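PDB 3KLJ: NAD(FAD)-dependent dehydrogenase, NirB-family (N-terminal domain) from Clostridium acetobutylicum, which catalyses the NADH-dependent reduction of rubredoxin with one bound FAD, in an electron chain that leads on to oxygen-scavenging proteins. Local coordinates for residues A[147-152]-A[170-175]; A[318-323]-A[347-352]; A[340-345]-A[373-378]. All coordinates share one frame; numbering follows the deposited sequence.

Along the chain, contact 1 (147-152 with 170-175) closes before the other two open. It belongs to the parallel sheet of the NADH-binding domain, about 30 Å from contact 2 and 41 Å from contact 3, centre to centre. Contacts 2 (318-323 with 347-352) and 3 (340-345 with 373-378) lie in the C-terminal domain, their centres about 13 Å apart and their segments alternating along the chain. They share one antiparallel sheet, in which strands 337-343 and 346-353 are neighbours: M341 of contact 3 pairs through its backbone with D348 and A349 of contact 2. Contact 1 thus samples a Rossmann-type sheet; all three lie away from the FAD-binding residues.

Contact 1 of 3, residues A[147-152]-A[170-175]; sequences GKAFII and TPASIG
F150 brings the CE1/CZ end of its ring against the backbone of I174 and G175, while the two strands carrying these residues are joined by main-chain bonds. CG is anti to the backbone N (chi1 -174°), and the far end of the ring approaches the neighbouring strand. F150 CZ comes to 3.6 Å from G175 CA, and F150 CE1 stands equally near G175 N. S173 OG meets the same ring in plane at its edge, 3.8 Å from F150 CD1. G175 has no side chain, which leaves room for the tip of the phenyl group; a CB there would run into CZ.

On the face bearing A149, I151, A172 and I174 the pairs are aliphatic. I151 CD1 reaches A172 CB at 4.1 Å, A149 CB lies beside A172 CB, and I151 CB is 4.2 Å from I174 CG1. I174 CG2, by contrast, sets a methyl on a carbonyl oxygen, 3.3 Å from I151 O. Before the strands proper, T170 CG2 packs on K148 CA and P171 CD on G147 O.

What positions all these groups is the parallel pairing of 149-152 with 172-175. A149 N donates to P171 O, S173 N to A149 O at a longer 3.3 Å, I151 N to S173 O, and G175 N to I151 O at 2.8 Å. The bond from I151 N to S173 O is close to straight, 173° at the hydrogen.

The pair forms the two strands of a right-handed beta-alpha-beta crossover with helix 156-168, consistent with a Rossmann-type NADH-binding domain. A149, I151, T170 and A172 pack against that helix, F150 and S173 meet helix 215-220, and the sheet continues to strand 222-225 beyond 149-152 and to strand 204-206 beyond 172-175.

Contact 2 of 3, residues A[318-323]-A[347-352]; sequences GDIENN and IDAAAV
G318 crosses close to A349, with their CA atoms 4.5 Å apart, as the chain leaves strand 312-317 and passes through an inverse gamma turn centred on D319 into a type I turn from I320 to N323. G318 has positive phi, and a CB on it would collide with D348 O.

N323 makes the polar link. Its CG, anti to the backbone N (chi1 -151°), is turned toward D348. The amide nitrogen serves two acceptors: N323 ND2 donates to D348 OD2 at 2.8 Å and, back within its own loop, to D319 O at the same distance. D319 O lies nearly in the amide plane, yet ND2 stands above the carbonyl plane of D319, 37° out of it. D348 OD2 is tilted from the amide plane and is met on its anti side; the amide and carboxylate planes stand 63° apart. K343 shares D348 OD2 through a salt bridge, so the negative charge of D348 is probably at least partly offset.

A349 CB packs against N323 ND2 at 3.4 Å, out of the amide plane, and also touches I320 CD1 at 3.8 Å. I320 CD1 in turn lies 3.6 Å from A350 N and touches A351 CB.

M341 on strand 337-343 stands opposite two residues, D348 and A349, which makes this a classic beta bulge; the loop between strands 312-317 and 327-332 folds back over it, against the antiparallel sheet of the reductase C-terminal domain.

Contact 3 of 3, residues A[340-345]-A[373-378]; sequences CMLKEN and DNISSL
L342 and I375 lie alongside each other with their side chains running in opposite senses, each pointing its CB toward the other segment. The touching branches are L342 CD2 and I375 CG2, 3.5 Å apart, tighter than usual for two methyls. I375 CB also lies close, 3.9 Å from L342 CD2, so this one leucine methyl rests against the branch point of the isoleucine. The other arm of I375 goes elsewhere: chi1 (59°) sets CG1 between the backbone N and the carbonyl carbon, and an extended chi2 (163°) carries CD1 on to 3.7 Å from E344 O, at the turn after the strand.

This pair joins the loop between helices 356-367 and 378-382 to strand 337-343 of the C-terminal domain's antiparallel sheet. Within that loop, S377 is the N-cap of helix 378-382, its OG accepting from A380 N. L342 additionally packs on F329 of the adjoining strand and on I381 of the same helix.

N345 borders the apolar contact, tentatively, since this rests on one of two modelled conformers. In it the amide's polar partner is F372 O, just before the loop segment, while I375 O accepts a hydrogen bond from K327 NZ.

Contact 1 of 3, residues A[147-152]-A[170-175]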
ATOM      1  N   GLY A 147      21.803 -15.919   6.286  1.00 18.18           N
ATOM      2  CA  GLY A 147      21.606 -17.142   5.510  1.00 17.63           C
ATOM      3  C   GLY A 147      20.159 -17.566   5.332  1.00 17.20           C
ATOM      4  O   GLY A 147      19.879 -18.482   4.552  1.00 17.13           O
ATOM      5  N   LYS A 148      19.249 -16.925   6.071  1.00 16.64           N
ATOM      6  CA  LYS A 148      17.795 -17.164   5.950  1.00 16.60           C
ATOM      7  C   LYS A 148      16.971 -16.009   6.542  1.00 16.34           C
ATOM      8  O   LYS A 148      17.473 -15.228   7.350  1.00 16.13           O
ATOM      9  CB  LYS A 148      17.379 -18.518   6.560  1.00 16.58           C
ATOM     10  CG  LYS A 148      17.714 -18.698   8.041  1.00 17.24           C
ATOM     11  CD  LYS A 148      17.947 -20.161   8.402  1.00 18.26           C
ATOM     12  CE  LYS A 148      16.642 -20.921   8.590  1.00 19.32           C
ATOM     13  NZ  LYS A 148      16.877 -22.385   8.809  1.00 19.39           N
ATOM     14  N   ALA A 149      15.711 -15.901   6.125  1.00 16.03           N
ATOM     15  CA  ALA A 149      14.830 -14.836   6.613  1.00 15.81           C
ATOM     16  C   ALA A 149      13.608 -15.382   7.359  1.00 15.58           C
ATOM     17  O   ALA A 149      13.123 -16.477   7.061  1.00 15.56           O
ATOM     18  CB  ALA A 149      14.390 -13.932   5.465  1.00 15.59           C
ATOM     19  N   PHE A 150      13.126 -14.614   8.333  1.00 15.06           N
ATOM     20  CA  PHE A 150      11.879 -14.933   9.020  1.00 14.33           C
ATOM     21  C   PHE A 150      10.976 -13.709   8.944  1.00 14.43           C
ATOM     22  O   PHE A 150      11.299 -12.657   9.515  1.00 13.68           O
ATOM     23  CB  PHE A 150      12.146 -15.355  10.472  1.00 14.06           C
ATOM     24  CG  PHE A 150      10.921 -15.835  11.211  1.00 13.36           C
ATOM     25  CD1 PHE A 150      10.159 -16.905  10.726  1.00 13.23           C
ATOM     26  CD2 PHE A 150      10.543 -15.239  12.409  1.00 11.67           C
ATOM     27  CE1 PHE A 150       9.029 -17.350  11.413  1.00 11.37           C
ATOM     28  CE2 PHE A 150       9.419 -15.677  13.104  1.00 10.61           C
ATOM     29  CZ  PHE A 150       8.661 -16.736  12.603  1.00 11.32           C
ATOM     30  N   ILE A 151       9.870 -13.840   8.210  1.00 14.25           N
ATOM     31  CA  ILE A 151       8.941 -12.737   8.011  1.00 14.92           C
ATOM     32  C   ILE A 151       7.754 -12.848   8.967  1.00 15.01           C
ATOM     33  O   ILE A 151       7.003 -13.823   8.932  1.00 15.35           O
ATOM     34  CB  ILE A 151       8.461 -12.628   6.526  1.00 15.44           C
ATOM     35  CG1 ILE A 151       9.640 -12.294   5.608  1.00 15.91           C
ATOM     36  CG2 ILE A 151       7.393 -11.544   6.357  1.00 14.90           C
ATOM     37  CD1 ILE A 151      10.155 -13.452   4.813  1.00 17.90           C
ATOM     38  N   ILE A 152       7.604 -11.847   9.827  1.00 14.60           N
ATOM     39  CA  ILE A 152       6.494 -11.779  10.770  1.00 14.53           C
ATOM     40  C   ILE A 152       5.389 -10.887  10.200  1.00 14.96           C
ATOM     41  O   ILE A 152       5.633  -9.718   9.860  1.00 14.99           O
ATOM     42  CB  ILE A 152       6.968 -11.259  12.160  1.00 14.41           C
ATOM     43  CG1 ILE A 152       7.844 -12.322  12.848  1.00 14.58           C
ATOM     44  CG2 ILE A 152       5.771 -10.857  13.029  1.00 13.89           C
ATOM     45  CD1 ILE A 152       8.451 -11.894  14.155  1.00 15.08           C
ATOM     46  N   THR A 170      17.813 -17.304  -1.153  1.00 20.67           N
ATOM     47  CA  THR A 170      17.827 -17.449   0.302  1.00 20.58           C
ATOM     48  C   THR A 170      16.512 -18.037   0.832  1.00 20.47           C
ATOM     49  O   THR A 170      15.435 -17.534   0.502  1.00 20.50           O
ATOM     50  CB  THR A 170      18.130 -16.093   0.976  1.00 20.66           C
ATOM     51  OG1 THR A 170      19.482 -15.715   0.688  1.00 20.70           O
ATOM     52  CG2 THR A 170      17.950 -16.167   2.484  1.00 20.76           C
ATOM     53  N   PRO A 171      16.595 -19.114   1.648  1.00 20.25           N
ATOM     54  CA  PRO A 171      15.394 -19.691   2.269  1.00 20.04           C
ATOM     55  C   PRO A 171      14.664 -18.680   3.160  1.00 19.87           C
ATOM     56  O   PRO A 171      15.293 -17.787   3.727  1.00 19.67           O
ATOM     57  CB  PRO A 171      15.947 -20.835   3.121  1.00 20.11           C
ATOM     58  CG  PRO A 171      17.282 -21.158   2.524  1.00 20.27           C
ATOM     59  CD  PRO A 171      17.815 -19.864   2.003  1.00 20.21           C
ATOM     60  N   ALA A 172      13.349 -18.827   3.271  1.00 19.47           N
ATOM     61  CA  ALA A 172      12.526 -17.917   4.058  1.00 19.18           C
ATOM     62  C   ALA A 172      11.224 -18.596   4.468  1.00 19.06           C
ATOM     63  O   ALA A 172      10.671 -19.404   3.717  1.00 19.19           O
ATOM     64  CB  ALA A 172      12.231 -16.650   3.265  1.00 19.15           C
ATOM     65  N   SER A 173      10.752 -18.277   5.669  1.00 18.31           N
ATOM     66  CA  SER A 173       9.452 -18.738   6.137  1.00 17.63           C
ATOM     67  C   SER A 173       8.726 -17.598   6.851  1.00 16.91           C
ATOM     68  O   SER A 173       9.328 -16.558   7.173  1.00 16.92           O
ATOM     69  CB  SER A 173       9.584 -19.995   7.018  1.00 17.82           C
ATOM     70  OG  SER A 173      10.248 -19.726   8.241  1.00 19.08           O
ATOM     71  N   ILE A 174       7.427 -17.778   7.071  1.00 15.52           N
ATOM     72  CA  ILE A 174       6.599 -16.733   7.657  1.00 14.60           C
ATOM     73  C   ILE A 174       6.062 -17.184   9.009  1.00 13.86           C
ATOM     74  O   ILE A 174       5.751 -18.361   9.196  1.00 14.18           O
ATOM     75  CB  ILE A 174       5.430 -16.365   6.711  1.00 14.47           C
ATOM     76  CG1 ILE A 174       5.972 -15.853   5.374  1.00 14.79           C
ATOM     77  CG2 ILE A 174       4.484 -15.332   7.348  1.00 13.90           C
ATOM     78  CD1 ILE A 174       4.941 -15.894   4.220  1.00 13.69           C
ATOM     79  N   GLY A 175       5.955 -16.243   9.941  1.00 12.65           N
ATOM     80  CA  GLY A 175       5.300 -16.485  11.220  1.00 11.53           C
ATOM     81  C   GLY A 175       4.130 -15.535  11.395  1.00 10.91           C
ATOM     82  O   GLY A 175       4.271 -14.325  11.198  1.00 11.18           O
TER

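Contact 2 of 3, residues A[318-323]-A[347-352]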
ATOM      1  N   GLY A 318     -15.362  -6.456  -0.430  1.00 21.06           N
ATOM      2  CA  GLY A 318     -16.251  -6.182   0.692  1.00 22.14           C
ATOM      3  C   GLY A 318     -15.687  -6.682   2.001  1.00 22.83           C
ATOM      4  O   GLY A 318     -14.618  -7.291   2.031  1.00 22.82           O
ATOM      5  N   ASP A 319     -16.420  -6.421   3.081  1.00 23.62           N
ATOM      6  CA  ASP A 319     -16.004  -6.778   4.435  1.00 24.47           C
ATOM      7  C   ASP A 319     -16.083  -8.288   4.684  1.00 24.60           C
ATOM      8  O   ASP A 319     -17.089  -8.791   5.184  1.00 24.50           O
ATOM      9  CB  ASP A 319     -16.850  -6.004   5.461  1.00 24.80           C
ATOM     10  CG  ASP A 319     -16.517  -6.365   6.903  1.00 26.19           C
ATOM     11  OD1 ASP A 319     -15.317  -6.498   7.238  1.00 28.40           O
ATOM     12  OD2 ASP A 319     -17.463  -6.505   7.709  1.00 27.49           O
ATOM     13  N   ILE A 320     -15.014  -8.997   4.325  1.00 24.90           N
ATOM     14  CA  ILE A 320     -14.906 -10.441   4.566  1.00 25.25           C
ATOM     15  C   ILE A 320     -14.665 -10.752   6.049  1.00 25.34           C
ATOM     16  O   ILE A 320     -15.290 -11.655   6.611  1.00 25.43           O
ATOM     17  CB  ILE A 320     -13.775 -11.096   3.712  1.00 25.01           C
ATOM     18  CG1 ILE A 320     -14.053 -10.970   2.209  1.00 26.08           C
ATOM     19  CG2 ILE A 320     -13.588 -12.562   4.079  1.00 25.52           C
ATOM     20  CD1 ILE A 320     -15.049 -11.990   1.642  1.00 25.33           C
ATOM     21  N   GLU A 321     -13.765 -10.002   6.682  1.00 25.63           N
ATOM     22  CA  GLU A 321     -13.294 -10.346   8.031  1.00 25.57           C
ATOM     23  C   GLU A 321     -14.390 -10.410   9.107  1.00 25.77           C
ATOM     24  O   GLU A 321     -14.426 -11.353   9.903  1.00 25.92           O
ATOM     25  CB  GLU A 321     -12.166  -9.409   8.474  1.00 25.67           C
ATOM     26  CG  GLU A 321     -11.468  -9.856   9.757  1.00 25.38           C
ATOM     27  CD  GLU A 321     -10.365  -8.913  10.208  1.00 25.91           C
ATOM     28  OE1 GLU A 321      -9.583  -9.314  11.096  1.00 25.84           O
ATOM     29  OE2 GLU A 321     -10.277  -7.779   9.683  1.00 26.54           O
ATOM     30  N   ASN A 322     -15.274  -9.416   9.131  1.00 25.76           N
ATOM     31  CA  ASN A 322     -16.310  -9.344  10.165  1.00 25.80           C
ATOM     32  C   ASN A 322     -17.731  -9.489   9.613  1.00 25.54           C
ATOM     33  O   ASN A 322     -18.701  -9.060  10.244  1.00 25.46           O
ATOM     34  CB  ASN A 322     -16.184  -8.039  10.959  1.00 25.87           C
ATOM     35  CG  ASN A 322     -14.816  -7.863  11.593  1.00 26.93           C
ATOM     36  OD1 ASN A 322     -14.241  -6.776  11.544  1.00 28.03           O
ATOM     37  ND2 ASN A 322     -14.290  -8.932  12.195  1.00 27.40           N
ATOM     38  N   ASN A 323     -17.853 -10.101   8.440  1.00 25.36           N
ATOM     39  CA  ASN A 323     -19.156 -10.227   7.799  1.00 25.06           C
ATOM     40  C   ASN A 323     -20.131 -11.067   8.612  1.00 24.82           C
ATOM     41  O   ASN A 323     -19.776 -12.140   9.116  1.00 24.81           O
ATOM     42  CB  ASN A 323     -19.028 -10.789   6.386  1.00 25.10           C
ATOM     43  CG  ASN A 323     -20.133 -10.303   5.467  1.00 25.65           C
ATOM     44  OD1 ASN A 323     -21.289 -10.706   5.598  1.00 26.94           O
ATOM     45  ND2 ASN A 323     -19.783  -9.425   4.533  1.00 25.60           N
ATOM     46  N   ILE A 347     -25.166  -9.908  -3.010  1.00 17.22           N
ATOM     47  CA  ILE A 347     -23.840 -10.346  -2.606  1.00 16.71           C
ATOM     48  C   ILE A 347     -23.166  -9.166  -1.902  1.00 16.81           C
ATOM     49  O   ILE A 347     -22.983  -8.097  -2.499  1.00 16.93           O
ATOM     50  CB  ILE A 347     -22.989 -10.844  -3.791  1.00 16.41           C
ATOM     51  CG1 ILE A 347     -23.719 -11.954  -4.556  1.00 15.96           C
ATOM     52  CG2 ILE A 347     -21.628 -11.329  -3.300  1.00 15.37           C
ATOM     53  CD1 ILE A 347     -23.021 -12.382  -5.832  1.00 14.95           C
ATOM     54  N   ASP A 348     -22.834  -9.364  -0.628  1.00 16.42           N
ATOM     55  CA  ASP A 348     -22.220  -8.332   0.203  1.00 16.25           C
ATOM     56  C   ASP A 348     -20.699  -8.434   0.203  1.00 16.03           C
ATOM     57  O   ASP A 348     -20.002  -7.424   0.303  1.00 16.24           O
ATOM     58  CB  ASP A 348     -22.734  -8.435   1.646  1.00 16.46           C
ATOM     59  CG  ASP A 348     -22.247  -7.290   2.532  1.00 16.23           C
ATOM     60  OD1 ASP A 348     -22.563  -6.126   2.230  1.00 16.61           O
ATOM     61  OD2 ASP A 348     -21.554  -7.556   3.534  1.00 16.18           O
ATOM     62  N   ALA A 349     -20.189  -9.657   0.106  1.00 15.67           N
ATOM     63  CA  ALA A 349     -18.751  -9.893   0.131  1.00 15.44           C
ATOM     64  C   ALA A 349     -18.409 -11.201  -0.548  1.00 15.29           C
ATOM     65  O   ALA A 349     -19.193 -12.156  -0.527  1.00 15.12           O
ATOM     66  CB  ALA A 349     -18.221  -9.886   1.555  1.00 15.19           C
ATOM     67  N   ALA A 350     -17.234 -11.231  -1.166  1.00 14.99           N
ATOM     68  CA  ALA A 350     -16.765 -12.416  -1.866  1.00 14.12           C
ATOM     69  C   ALA A 350     -15.259 -12.388  -2.014  1.00 13.97           C
ATOM     70  O   ALA A 350     -14.656 -11.309  -2.132  1.00 13.91           O
ATOM     71  CB  ALA A 350     -17.413 -12.518  -3.230  1.00 13.81           C
ATOM     72  N   ALA A 351     -14.661 -13.576  -2.033  1.00 12.54           N
ATOM     73  CA  ALA A 351     -13.263 -13.716  -2.391  1.00 12.84           C
ATOM     74  C   ALA A 351     -13.074 -14.950  -3.254  1.00 12.68           C
ATOM     75  O   ALA A 351     -13.757 -15.962  -3.070  1.00 13.33           O
ATOM     76  CB  ALA A 351     -12.374 -13.786  -1.123  1.00 12.67           C
ATOM     77  N   VAL A 352     -12.153 -14.871  -4.194  1.00 12.52           N
ATOM     78  CA  VAL A 352     -11.840 -16.005  -5.058  1.00 12.70           C
ATOM     79  C   VAL A 352     -10.333 -16.102  -5.161  1.00 13.05           C
ATOM     80  O   VAL A 352      -9.643 -15.096  -5.415  1.00 13.02           O
ATOM     81  CB  VAL A 352     -12.440 -15.862  -6.486  1.00 12.77           C
ATOM     82  CG1 VAL A 352     -12.120 -17.083  -7.343  1.00 12.92           C
ATOM     83  CG2 VAL A 352     -13.942 -15.684  -6.436  1.00 13.06           C
TER

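Contact 3 of 3, residues A[340-345]-A[373-378]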
ATOM      1  N   CYS A 340     -18.640 -16.769  -1.135  1.00 17.55           N
ATOM      2  CA  CYS A 340     -19.604 -15.765  -1.521  1.00 19.07           C
ATOM      3  C   CYS A 340     -20.556 -15.547  -0.339  1.00 18.96           C
ATOM      4  O   CYS A 340     -21.172 -16.492   0.159  1.00 18.09           O
ATOM      5  CB  CYS A 340     -20.315 -16.267  -2.786  1.00 19.32           C
ATOM      6  SG  CYS A 340     -21.657 -15.314  -3.396  1.00 25.16           S
ATOM      7  N   MET A 341     -20.644 -14.303   0.128  1.00 19.31           N
ATOM      8  CA  MET A 341     -21.433 -13.972   1.319  1.00 19.93           C
ATOM      9  C   MET A 341     -22.605 -13.062   0.966  1.00 20.27           C
ATOM     10  O   MET A 341     -22.434 -12.021   0.323  1.00 20.44           O
ATOM     11  CB  MET A 341     -20.547 -13.336   2.394  1.00 19.98           C
ATOM     12  CG  MET A 341     -19.379 -14.214   2.814  1.00 21.06           C
ATOM     13  SD  MET A 341     -18.296 -13.495   4.067  1.00 23.35           S
ATOM     14  CE  MET A 341     -17.265 -14.906   4.458  1.00 21.81           C
ATOM     15  N   LEU A 342     -23.802 -13.476   1.375  1.00 20.60           N
ATOM     16  CA  LEU A 342     -25.020 -12.767   1.009  1.00 20.81           C
ATOM     17  C   LEU A 342     -25.579 -11.923   2.135  1.00 20.69           C
ATOM     18  O   LEU A 342     -25.499 -12.288   3.308  1.00 20.75           O
ATOM     19  CB  LEU A 342     -26.097 -13.744   0.526  1.00 20.85           C
ATOM     20  CG  LEU A 342     -26.082 -14.090  -0.959  1.00 22.09           C
ATOM     21  CD1 LEU A 342     -24.921 -15.014  -1.311  1.00 23.95           C
ATOM     22  CD2 LEU A 342     -27.404 -14.710  -1.361  1.00 22.30           C
ATOM     23  N   LYS A 343     -26.140 -10.782   1.757  1.00 20.75           N
ATOM     24  CA  LYS A 343     -26.967  -9.990   2.650  1.00 20.65           C
ATOM     25  C   LYS A 343     -28.324  -9.876   1.983  1.00 20.44           C
ATOM     26  O   LYS A 343     -28.525  -9.041   1.094  1.00 20.51           O
ATOM     27  CB  LYS A 343     -26.340  -8.620   2.903  1.00 20.81           C
ATOM     28  CG  LYS A 343     -26.795  -7.962   4.198  1.00 21.59           C
ATOM     29  CD  LYS A 343     -25.617  -7.336   4.944  1.00 22.56           C
ATOM     30  CE  LYS A 343     -24.748  -8.404   5.605  1.00 22.94           C
ATOM     31  NZ  LYS A 343     -23.435  -7.867   6.056  1.00 23.20           N
ATOM     32  N   GLU A 344     -29.238 -10.750   2.403  1.00 20.23           N
ATOM     33  CA  GLU A 344     -30.564 -10.898   1.796  1.00 19.87           C
ATOM     34  C   GLU A 344     -30.444 -11.531   0.408  1.00 19.68           C
ATOM     35  O   GLU A 344     -30.047 -12.695   0.283  1.00 19.67           O
ATOM     36  CB  GLU A 344     -31.323  -9.558   1.728  1.00 20.00           C
ATOM     37  CG  GLU A 344     -31.667  -8.915   3.067  1.00 20.26           C
ATOM     38  CD  GLU A 344     -32.677  -9.716   3.868  1.00 20.74           C
ATOM     39  OE1 GLU A 344     -32.257 -10.650   4.586  1.00 20.97           O
ATOM     40  OE2 GLU A 344     -33.887  -9.401   3.789  1.00 20.98           O
ATOM     41  N   ASN A 345     -30.786 -10.755  -0.621  1.00 19.33           N
ATOM     42  CA  ASN A 345     -30.675 -11.236  -1.994  0.50 18.97           C
ATOM     43  C   ASN A 345     -29.561 -10.526  -2.766  1.00 18.96           C
ATOM     44  O   ASN A 345     -29.544 -10.496  -4.002  1.00 18.93           O
ATOM     45  CB  ASN A 345     -32.027 -11.152  -2.704  0.50 18.92           C
ATOM     46  CG  ASN A 345     -33.060 -12.070  -2.081  0.50 18.35           C
ATOM     47  OD1 ASN A 345     -33.360 -11.965  -0.892  0.50 17.79           O
ATOM     48  ND2 ASN A 345     -33.600 -12.983  -2.878  0.50 17.94           N
ATOM     49  N   ASP A 373     -32.846 -12.942  -7.500  1.00 21.99           N
ATOM     50  CA  ASP A 373     -34.160 -13.485  -7.157  1.00 21.96           C
ATOM     51  C   ASP A 373     -34.136 -14.990  -6.861  1.00 21.52           C
ATOM     52  O   ASP A 373     -35.109 -15.544  -6.351  1.00 21.91           O
ATOM     53  CB  ASP A 373     -35.210 -13.136  -8.228  1.00 22.25           C
ATOM     54  CG  ASP A 373     -34.804 -13.571  -9.625  1.00 23.31           C
ATOM     55  OD1 ASP A 373     -34.333 -14.717  -9.799  1.00 24.79           O
ATOM     56  OD2 ASP A 373     -34.973 -12.768 -10.565  1.00 25.64           O
ATOM     57  N   ASN A 374     -33.026 -15.642  -7.184  1.00 20.86           N
ATOM     58  CA  ASN A 374     -32.830 -17.042  -6.850  1.00 20.30           C
ATOM     59  C   ASN A 374     -31.538 -17.229  -6.049  1.00 19.77           C
ATOM     60  O   ASN A 374     -30.440 -17.067  -6.576  1.00 19.37           O
ATOM     61  CB  ASN A 374     -32.812 -17.899  -8.118  1.00 20.31           C
ATOM     62  CG  ASN A 374     -33.055 -19.377  -7.841  1.00 20.91           C
ATOM     63  OD1 ASN A 374     -33.733 -20.057  -8.611  1.00 22.83           O
ATOM     64  ND2 ASN A 374     -32.510 -19.876  -6.741  1.00 20.12           N
ATOM     65  N   ILE A 375     -31.677 -17.563  -4.772  1.00 18.99           N
ATOM     66  CA  ILE A 375     -30.508 -17.777  -3.921  1.00 18.50           C
ATOM     67  C   ILE A 375     -30.464 -19.199  -3.348  1.00 18.32           C
ATOM     68  O   ILE A 375     -29.797 -19.451  -2.344  1.00 18.21           O
ATOM     69  CB  ILE A 375     -30.395 -16.692  -2.807  1.00 18.60           C
ATOM     70  CG1 ILE A 375     -31.640 -16.682  -1.907  1.00 18.22           C
ATOM     71  CG2 ILE A 375     -30.148 -15.315  -3.435  1.00 18.56           C
ATOM     72  CD1 ILE A 375     -31.458 -15.967  -0.571  1.00 18.51           C
ATOM     73  N   SER A 376     -31.155 -20.123  -4.018  1.00 17.85           N
ATOM     74  CA  SER A 376     -31.284 -21.514  -3.560  1.00 17.49           C
ATOM     75  C   SER A 376     -29.993 -22.318  -3.687  1.00 17.22           C
ATOM     76  O   SER A 376     -29.836 -23.354  -3.029  1.00 16.69           O
ATOM     77  CB  SER A 376     -32.420 -22.233  -4.303  1.00 17.61           C
ATOM     78  OG  SER A 376     -32.169 -22.286  -5.705  1.00 17.64           O
ATOM     79  N   SER A 377     -29.068 -21.841  -4.523  1.00 16.52           N
ATOM     80  CA  SER A 377     -27.819 -22.549  -4.759  1.00 16.34           C
ATOM     81  C   SER A 377     -26.718 -21.605  -5.251  1.00 16.70           C
ATOM     82  O   SER A 377     -27.002 -20.515  -5.760  1.00 16.29           O
ATOM     83  CB  SER A 377     -28.029 -23.678  -5.773  1.00 15.88           C
ATOM     84  OG  SER A 377     -28.105 -23.156  -7.090  1.00 16.30           O
ATOM     85  N   LEU A 378     -25.464 -22.035  -5.100  1.00 16.80           N
ATOM     86  CA  LEU A 378     -24.329 -21.299  -5.661  1.00 17.36           C
ATOM     87  C   LEU A 378     -24.463 -21.234  -7.182  1.00 17.20           C
ATOM     88  O   LEU A 378     -24.292 -20.168  -7.788  1.00 17.03           O
ATOM     89  CB  LEU A 378     -23.005 -21.978  -5.301  1.00 17.52           C
ATOM     90  CG  LEU A 378     -21.734 -21.128  -5.120  1.00 19.27           C
ATOM     91  CD1 LEU A 378     -20.428 -21.951  -5.335  1.00 19.44           C
ATOM     92  CD2 LEU A 378     -21.712 -19.864  -5.896  1.00 18.28           C
TER